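Local coordinates for peptide amidase (Stenotrophomonas maltophilia, PDB 1M22), which probably hydrolyses amide bonds, including the carboxy-terminal amide of peptides, as a member of the amidase signature family, at residues E53-P56 with K60-A63; W133-F136 with D140-S143; P249-A252 with G256-V259. One frame throughout, in Å; residues are numbered along the deposited sequence.

Contact 1 (E53-P56 with K60-A63); sequences ELNP and KEAA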
# COMPACT_ATOMS: atom_id res chain seq x y z
N GLU A 53 3.99 6.37 -15.45
CA GLU A 53 5.03 7.26 -15.97
C GLU A 53 6.41 6.80 -15.55
O GLU A 53 6.64 6.45 -14.39
CB GLU A 53 4.82 8.70 -15.48
CG GLU A 53 5.74 9.71 -16.19
CD GLU A 53 5.64 11.13 -15.64
OE1 GLU A 53 4.70 11.43 -14.87
OE2 GLU A 53 6.50 11.96 -16.00
N LEU A 54 7.34 6.79 -16.50
CA LEU A 54 8.71 6.39 -16.21
C LEU A 54 9.50 7.62 -15.78
O LEU A 54 9.19 8.74 -16.20
CB LEU A 54 9.37 5.78 -17.44
CG LEU A 54 8.82 4.44 -17.93
CD1 LEU A 54 9.46 4.08 -19.26
CD2 LEU A 54 9.11 3.36 -16.89
N ASN A 55 10.49 7.41 -14.93
CA ASN A 55 11.34 8.51 -14.49
C ASN A 55 12.42 8.69 -15.54
O ASN A 55 13.24 7.80 -15.75
CB ASN A 55 11.97 8.18 -13.13
CG ASN A 55 12.96 9.24 -12.68
OD1 ASN A 55 13.02 10.33 -13.25
ND2 ASN A 55 13.73 8.92 -11.65
N PRO A 56 12.43 9.85 -16.23
CA PRO A 56 13.46 10.07 -17.25
C PRO A 56 14.88 10.05 -16.69
O PRO A 56 15.84 9.85 -17.43
CB PRO A 56 13.07 11.42 -17.84
CG PRO A 56 12.45 12.13 -16.68
CD PRO A 56 11.59 11.04 -16.06
N LYS A 60 20.20 7.85 -14.92
CA LYS A 60 21.14 8.82 -14.37
C LYS A 60 21.33 8.55 -12.87
O LYS A 60 22.45 8.54 -12.37
CB LYS A 60 20.62 10.25 -14.57
CG LYS A 60 21.51 11.33 -13.97
CD LYS A 60 20.97 12.72 -14.24
CE LYS A 60 19.65 12.97 -13.51
NZ LYS A 60 19.82 12.91 -12.03
N GLU A 61 20.22 8.32 -12.18
CA GLU A 61 20.25 8.04 -10.75
C GLU A 61 21.02 6.76 -10.47
O GLU A 61 21.88 6.72 -9.59
CB GLU A 61 18.82 7.94 -10.19
CG GLU A 61 18.13 9.28 -10.01
CD GLU A 61 16.67 9.15 -9.58
OE1 GLU A 61 16.35 8.31 -8.71
OE2 GLU A 61 15.83 9.92 -10.11
N ALA A 62 20.72 5.70 -11.22
CA ALA A 62 21.40 4.43 -11.04
C ALA A 62 22.90 4.57 -11.27
O ALA A 62 23.71 4.03 -10.51
CB ALA A 62 20.82 3.39 -12.00
N ALA A 63 23.28 5.30 -12.31
CA ALA A 63 24.69 5.51 -12.64
C ALA A 63 25.42 6.29 -11.55
O ALA A 63 26.59 6.05 -11.28
CB ALA A 63 24.82 6.22 -13.97
O HOH W 1 18.24 8.90 -16.97

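Contact 2 (W133-F136 with D140-S143); sequences WANF and DSIS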
# COMPACT_ATOMS: atom_id res chain seq x y z
N TRP A 133 -7.81 9.30 -8.13
CA TRP A 133 -8.00 10.00 -6.86
C TRP A 133 -8.06 9.03 -5.69
O TRP A 133 -8.77 9.24 -4.71
CB TRP A 133 -9.26 10.88 -6.91
CG TRP A 133 -9.14 11.99 -7.92
CD1 TRP A 133 -9.76 12.07 -9.13
CD2 TRP A 133 -8.26 13.12 -7.84
NE1 TRP A 133 -9.31 13.17 -9.82
CE2 TRP A 133 -8.39 13.83 -9.05
CE3 TRP A 133 -7.37 13.59 -6.86
CZ2 TRP A 133 -7.65 15.00 -9.32
CZ3 TRP A 133 -6.64 14.75 -7.13
CH2 TRP A 133 -6.79 15.44 -8.35
N ALA A 134 -7.29 7.95 -5.81
CA ALA A 134 -7.21 6.91 -4.79
C ALA A 134 -8.58 6.34 -4.46
O ALA A 134 -8.88 6.00 -3.31
CB ALA A 134 -6.52 7.44 -3.54
N ASN A 135 -9.41 6.24 -5.49
CA ASN A 135 -10.77 5.72 -5.40
C ASN A 135 -11.73 6.55 -4.56
O ASN A 135 -12.67 6.02 -3.98
CB ASN A 135 -10.77 4.27 -4.92
CG ASN A 135 -12.09 3.57 -5.22
OD1 ASN A 135 -12.71 3.82 -6.25
ND2 ASN A 135 -12.51 2.67 -4.33
N PHE A 136 -11.49 7.86 -4.49
CA PHE A 136 -12.42 8.71 -3.75
C PHE A 136 -13.02 9.72 -4.72
O PHE A 136 -13.06 10.92 -4.44
CB PHE A 136 -11.73 9.44 -2.60
CG PHE A 136 -12.67 9.83 -1.50
CD1 PHE A 136 -13.20 8.87 -0.65
CD2 PHE A 136 -13.08 11.15 -1.35
CE1 PHE A 136 -14.12 9.21 0.34
CE2 PHE A 136 -14.00 11.51 -0.36
CZ PHE A 136 -14.52 10.54 0.48
N ASP A 140 -19.70 3.26 -7.74
CA ASP A 140 -19.54 2.20 -8.74
C ASP A 140 -18.26 2.37 -9.54
O ASP A 140 -18.23 2.14 -10.75
CB ASP A 140 -20.73 2.18 -9.70
CG ASP A 140 -22.06 2.01 -8.98
OD1 ASP A 140 -22.12 1.20 -8.03
OD2 ASP A 140 -23.03 2.67 -9.37
N SER A 141 -17.19 2.77 -8.86
CA SER A 141 -15.91 2.96 -9.51
C SER A 141 -15.29 1.63 -9.92
O SER A 141 -15.67 0.57 -9.42
CB SER A 141 -14.96 3.69 -8.57
OG SER A 141 -14.75 2.92 -7.41
N ILE A 142 -14.32 1.69 -10.83
CA ILE A 142 -13.62 0.50 -11.31
C ILE A 142 -12.21 0.52 -10.72
O ILE A 142 -11.42 1.42 -11.00
CB ILE A 142 -13.53 0.49 -12.85
CG1 ILE A 142 -14.94 0.56 -13.45
CG2 ILE A 142 -12.81 -0.77 -13.32
CD1 ILE A 142 -14.95 0.72 -14.95
N SER A 143 -11.90 -0.47 -9.90
CA SER A 143 -10.58 -0.54 -9.28
C SER A 143 -9.46 -0.63 -10.30
O SER A 143 -9.55 -1.37 -11.28
CB SER A 143 -10.50 -1.75 -8.35
OG SER A 143 -11.41 -1.62 -7.27
O HOH W 2 -14.97 0.91 -4.68

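Contact 3 (P249-A252 with G256-V259); sequences PATA and GRAV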
# COMPACT_ATOMS: atom_id res chain seq x y z
N PRO A 249 2.09 16.76 11.47
CA PRO A 249 1.88 16.67 12.92
C PRO A 249 1.63 15.27 13.47
O PRO A 249 1.95 14.99 14.63
CB PRO A 249 0.68 17.59 13.14
CG PRO A 249 0.87 18.63 12.10
CD PRO A 249 1.24 17.81 10.88
N ALA A 250 1.07 14.38 12.65
CA ALA A 250 0.80 13.03 13.12
C ALA A 250 2.09 12.30 13.48
O ALA A 250 2.08 11.43 14.35
CB ALA A 250 0.04 12.25 12.05
N THR A 251 3.19 12.67 12.83
CA THR A 251 4.46 12.00 13.12
C THR A 251 5.04 12.40 14.47
O THR A 251 5.94 11.73 14.98
CB THR A 251 5.52 12.25 12.01
OG1 THR A 251 5.86 13.65 11.95
CG2 THR A 251 4.97 11.81 10.66
N ALA A 252 4.52 13.47 15.06
CA ALA A 252 4.99 13.93 16.36
C ALA A 252 4.28 13.20 17.50
O ALA A 252 4.65 13.34 18.67
CB ALA A 252 4.78 15.43 16.50
N GLY A 256 8.36 7.40 21.88
CA GLY A 256 9.71 6.86 21.80
C GLY A 256 10.19 6.46 20.42
O GLY A 256 10.65 5.33 20.22
N ARG A 257 10.10 7.37 19.46
CA ARG A 257 10.56 7.08 18.11
C ARG A 257 12.09 7.06 18.13
O ARG A 257 12.71 7.88 18.81
CB ARG A 257 10.08 8.14 17.12
CG ARG A 257 10.52 7.87 15.67
CD ARG A 257 10.36 9.10 14.80
NE ARG A 257 8.96 9.50 14.63
CZ ARG A 257 8.13 8.99 13.72
NH1 ARG A 257 8.55 8.04 12.89
NH2 ARG A 257 6.89 9.43 13.64
N ALA A 258 12.68 6.14 17.39
CA ALA A 258 14.13 6.04 17.32
C ALA A 258 14.54 5.53 15.95
O ALA A 258 13.69 5.11 15.16
CB ALA A 258 14.63 5.09 18.41
N VAL A 259 15.83 5.59 15.66
CA VAL A 259 16.35 5.09 14.39
C VAL A 259 16.24 3.58 14.51
O VAL A 259 17.19 2.91 14.91
CB VAL A 259 17.82 5.50 14.19
CG1 VAL A 259 18.31 4.99 12.84
CG2 VAL A 259 17.95 7.01 14.26
O HOH W 3 7.90 11.20 16.78

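Contact 1 (E53-P56 with K60-A63)
The amide plane of Asn55 and the carboxylate plane of Glu61 are turned about 53° apart: ND2 points an N-H at Glu61 OE2 within its own amide plane, but reaches that oxygen from above the carboxylate plane. The bond measures 2.8 Å from ND2 to OE2, with a bent N-H...O angle of 147°. A trans chi1 (175°) directs the amide of Asn55, the residue just after the strand, toward the helix, and the two side chains meet at about a right angle. Glu61 is extended beyond CG, which stands its carboxylate well off the helix. Strand 51-54, an outermost strand of the large mixed sheet, passes here through a short loop into helix 58-70, and the contact bridges that strand-to-helix turn. Both buried polar groups also hold the adjacent strand 123-128: Asn55 ND2 donates to Val124 O, and Glu61 OE1 accepts from Val124 N. Arg118 forms a salt bridge with Glu61 OE2, which probably steadies the negative charge. Asn55 OD1 accepts from Asp57 N in an Asx turn. Apart from the side-chain bond, a water donates to Pro56 O (2.6 Å) and accepts from Lys60 N (3.0 Å), joining the loop to the first turn of the helix.

Contact 2 (W133-F136 with D140-S143)
Asn135 and Ser141 face each other with their CA atoms 7.1 Å apart, Asn135 ending three successive residues, from Trp133, with left-handed helical backbone angles. This tight left-handed turn, closed by Phe136 N to Trp133 O (3.1 Å), lies beside the catalytic serines of the amidase signature fold; 140-143 belongs to the irregular loop leading into strand 145-146. A chi1 of -162° places Asn135 CG across the CA-CB bond from the main-chain nitrogen and projects the amide toward the loop. Ser141 OG, tucked between its own N and carbonyl carbon (chi1 61°), donates to Asn135 OD1 over a short 2.5 Å. The hydroxyl arrives in the carbonyl plane on a lone pair, at a C=O...O angle of 136°, with Ser141 CB following at 3.2 Å from OD1. This bond ties the side chain of Asn135, which comes close to the active-site Ser165, to the surface loop. Ala134 O accepts a weak hydrogen bond from Ser165 OG. At the other branch of the amide, Asn135 ND2 donates to a water at 3.0 Å, and that water donates weakly to Ser141 OG at 3.4 Å.

Contact 3 (P249-A252 with G256-V259)
Arg257 reaches Thr251 by leaving the backbone with CG anti to N (chi1 -179°) and then bending at chi3 (-66°), which swings the guanidinium edge onto the carbonyl of Thr251. Both segments belong to the long loop between helix 231-241 and strand 275-279; residues 249-252 form a type I beta turn, closed by Ala252 N to Pro249 O at 3.0 Å, and the arginine pins this turn to the later part of the loop. Arg257 NH2 donates to Thr251 O over 2.8 Å, nearly straight at 165°. The oxygen lies close to the guanidinium plane, and the N-H in turn comes in the carbonyl plane, on a lone pair. NH2 also passes 3.5 Å from Thr251 CB; the threonine side chain meets the cation through this carbon, its hydroxyl being turned to other partners. Thr251 OG1 is engaged with its own side of the loop, at Asp248 O and Asp245 N. Gly207 O is a second acceptor for Arg257 NH2, and Leu208 O takes NH1; with Thr251 O, three main-chain carbonyls thus gather around one cation and fix its rotation. Arg244 packs against both Thr251 and Arg257. Along the same guanidinium edge sits a water that donates to Thr251 O at 2.7 Å and accepts from Arg257 NE at 2.9 Å.

Overall arrangement
The three contacts follow one another along the chain and do not touch: centres are 29 Å apart between contacts 1 and 2, and 31 Å from either to contact 3. Each joins segments only four residues apart, by one direct hydrogen bond and a water that bridges the same two segments. Contact 2 is the one beside the active site, the side chain of Asn135 lying about 4 Å from that of Ser165 and 6 Å from that of Ser189. Contact 1 sits at an outer strand of the sheet, and contact 3 in a loop near a bound buffer molecule, probably from crystallisation, about 7 Å from the Thr251 side chain; both lie away from the catalytic residues.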